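Local coordinates for Lin1840 protein (Listeria innocua serovar 6a, PDB 4ZOC), which probably hydrolyses terminal, non-reducing beta-D-glucosyl residues to release beta-D-glucose and takes part in beta-1,2-glucan metabolism, at residues Leu25-Phe30 with Gly58-Ser63. The protein carries 2 engineered substitutions. Numbering follows the deposited sequence.
Sequences LSPFLF and GSVLGS
Between strands 23-25 and 59-61, the first two parallel strands of the TIM barrel, Leu25 pairs with Val60 through two backbone hydrogen bonds, to Ser59 O and from Leu61 N. Leu25 N donates to Ser59 O at 3.0 Å, nearly straight (163°) and in the carbonyl plane, whereas Leu61 N reaches Leu25 O from 40° above the plane of that carbonyl. Val60 CA lies 3.2 Å from Leu25 O as a CA-H...O contact. Beyond Leu25 the chain leaves the sheet in a 3-10 turn, which carries Pro27 and leads to Phe30; both pack on Val60 and also touch Ile72 of helix 66-79. Val60 CG1, anti to the backbone N (chi1 179°), packs on Pro27 CB at 4.0 Å; Val60 CG2, anti to the carbonyl carbon, meets Phe30 CE1 obliquely at 3.5 Å, while Ser59 O sits at the edge of that ring. Pro27 continues along the chain, its CD 3.2 Å from Leu61 O and its CG against Gly62 O. A water bridges Ser26 OG and Leu61 O, donating to Leu61 O and lying 2.6 Å from Ser26 OG.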
loop_
_atom_site.group_PDB
_atom_site.type_symbol
_atom_site.label_atom_id
_atom_site.label_comp_id
_atom_site.label_asym_id
_atom_site.label_seq_id
_atom_site.Cartn_x
_atom_site.Cartn_y
_atom_site.Cartn_z
ATOM N N LEU A 25 29.926 -16.635 -10.651
ATOM C CA LEU A 25 30.310 -15.764 -11.763
ATOM C C LEU A 25 29.613 -16.082 -13.061
ATOM O O LEU A 25 29.240 -17.220 -13.285
ATOM C CB LEU A 25 31.824 -15.793 -11.976
ATOM C CG LEU A 25 32.621 -15.393 -10.797
ATOM C CD1 LEU A 25 34.087 -15.621 -11.205
ATOM C CD2 LEU A 25 32.436 -13.967 -10.375
ATOM N N SER A 26 29.491 -15.062 -13.929
ATOM C CA SER A 26 29.002 -15.256 -15.286
ATOM C C SER A 26 30.016 -16.123 -16.053
ATOM O O SER A 26 31.211 -16.111 -15.691
ATOM C CB SER A 26 28.891 -13.918 -15.964
ATOM O OG SER A 26 27.791 -13.193 -15.426
ATOM N N PRO A 27 29.584 -16.840 -17.102
ATOM C CA PRO A 27 30.493 -17.844 -17.682
ATOM C C PRO A 27 31.771 -17.272 -18.325
ATOM O O PRO A 27 32.849 -17.942 -18.373
ATOM C CB PRO A 27 29.650 -18.519 -18.744
ATOM C CG PRO A 27 28.524 -17.521 -19.061
ATOM C CD PRO A 27 28.243 -16.929 -17.690
ATOM N N PHE A 28 31.645 -16.076 -18.869
ATOM C CA PHE A 28 32.772 -15.495 -19.646
ATOM C C PHE A 28 33.873 -14.927 -18.755
ATOM O O PHE A 28 34.887 -14.423 -19.250
ATOM C CB PHE A 28 32.264 -14.418 -20.637
ATOM C CG PHE A 28 31.345 -13.427 -20.045
ATOM C CD1 PHE A 28 31.857 -12.335 -19.400
ATOM C CD2 PHE A 28 29.956 -13.559 -20.180
ATOM C CE1 PHE A 28 30.992 -11.395 -18.843
ATOM C CE2 PHE A 28 29.095 -12.620 -19.597
ATOM C CZ PHE A 28 29.628 -11.558 -18.952
ATOM N N LEU A 29 33.691 -15.034 -17.443
ATOM C CA LEU A 29 34.774 -14.794 -16.463
ATOM C C LEU A 29 35.671 -16.027 -16.235
ATOM O O LEU A 29 36.651 -15.954 -15.532
ATOM C CB LEU A 29 34.250 -14.259 -15.135
ATOM C CG LEU A 29 33.446 -12.984 -15.342
ATOM C CD1 LEU A 29 32.625 -12.562 -14.159
ATOM C CD2 LEU A 29 34.376 -11.848 -15.743
ATOM N N PHE A 30 35.376 -17.124 -16.890
ATOM C CA PHE A 30 36.137 -18.320 -16.714
ATOM C C PHE A 30 36.917 -18.596 -17.989
ATOM O O PHE A 30 36.424 -18.431 -19.088
ATOM C CB PHE A 30 35.233 -19.522 -16.398
ATOM C CG PHE A 30 34.545 -19.456 -15.088
ATOM C CD1 PHE A 30 33.340 -18.828 -14.979
ATOM C CD2 PHE A 30 35.074 -20.060 -13.964
ATOM C CE1 PHE A 30 32.668 -18.804 -13.738
ATOM C CE2 PHE A 30 34.419 -20.018 -12.732
ATOM C CZ PHE A 30 33.202 -19.399 -12.636
ATOM N N GLY A 58 32.820 -21.119 -6.888
ATOM C CA GLY A 58 31.934 -22.258 -6.626
ATOM C C GLY A 58 30.982 -22.530 -7.748
ATOM O O GLY A 58 30.584 -23.690 -8.001
ATOM N N SER A 59 30.604 -21.483 -8.464
ATOM C CA SER A 59 29.499 -21.677 -9.406
ATOM C C SER A 59 29.532 -20.706 -10.582
ATOM O O SER A 59 30.022 -19.621 -10.462
ATOM C CB SER A 59 28.163 -21.540 -8.555
ATOM O OG SER A 59 27.003 -21.625 -9.385
ATOM N N VAL A 60 28.925 -21.126 -11.699
ATOM C CA VAL A 60 28.601 -20.354 -12.838
ATOM C C VAL A 60 27.128 -20.059 -12.903
ATOM O O VAL A 60 26.333 -20.952 -12.665
ATOM C CB VAL A 60 28.936 -21.183 -14.093
ATOM C CG1 VAL A 60 28.596 -20.412 -15.354
ATOM C CG2 VAL A 60 30.417 -21.490 -14.091
ATOM N N LEU A 61 26.741 -18.817 -13.241
ATOM C CA LEU A 61 25.326 -18.655 -13.651
ATOM C C LEU A 61 25.186 -18.109 -15.049
ATOM O O LEU A 61 25.986 -17.264 -15.509
ATOM C CB LEU A 61 24.499 -17.836 -12.686
ATOM C CG LEU A 61 24.517 -16.327 -12.938
ATOM C CD1 LEU A 61 23.466 -15.688 -12.067
ATOM C CD2 LEU A 61 25.897 -15.918 -12.530
ATOM N N GLY A 62 24.213 -18.667 -15.759
ATOM C CA GLY A 62 23.913 -18.237 -17.065
ATOM C C GLY A 62 24.905 -18.676 -18.168
ATOM O O GLY A 62 25.150 -17.922 -19.104
ATOM N N SER A 63 25.419 -19.889 -18.044
ATOM C CA SER A 63 26.066 -20.553 -19.202
ATOM C C SER A 63 25.191 -20.396 -20.482
ATOM O O SER A 63 23.979 -20.375 -20.401
ATOM C CB SER A 63 26.344 -22.019 -18.927
ATOM O OG SER A 63 26.835 -22.670 -20.079
HETATM O O HOH W 1 25.651 -14.451 -16.106
#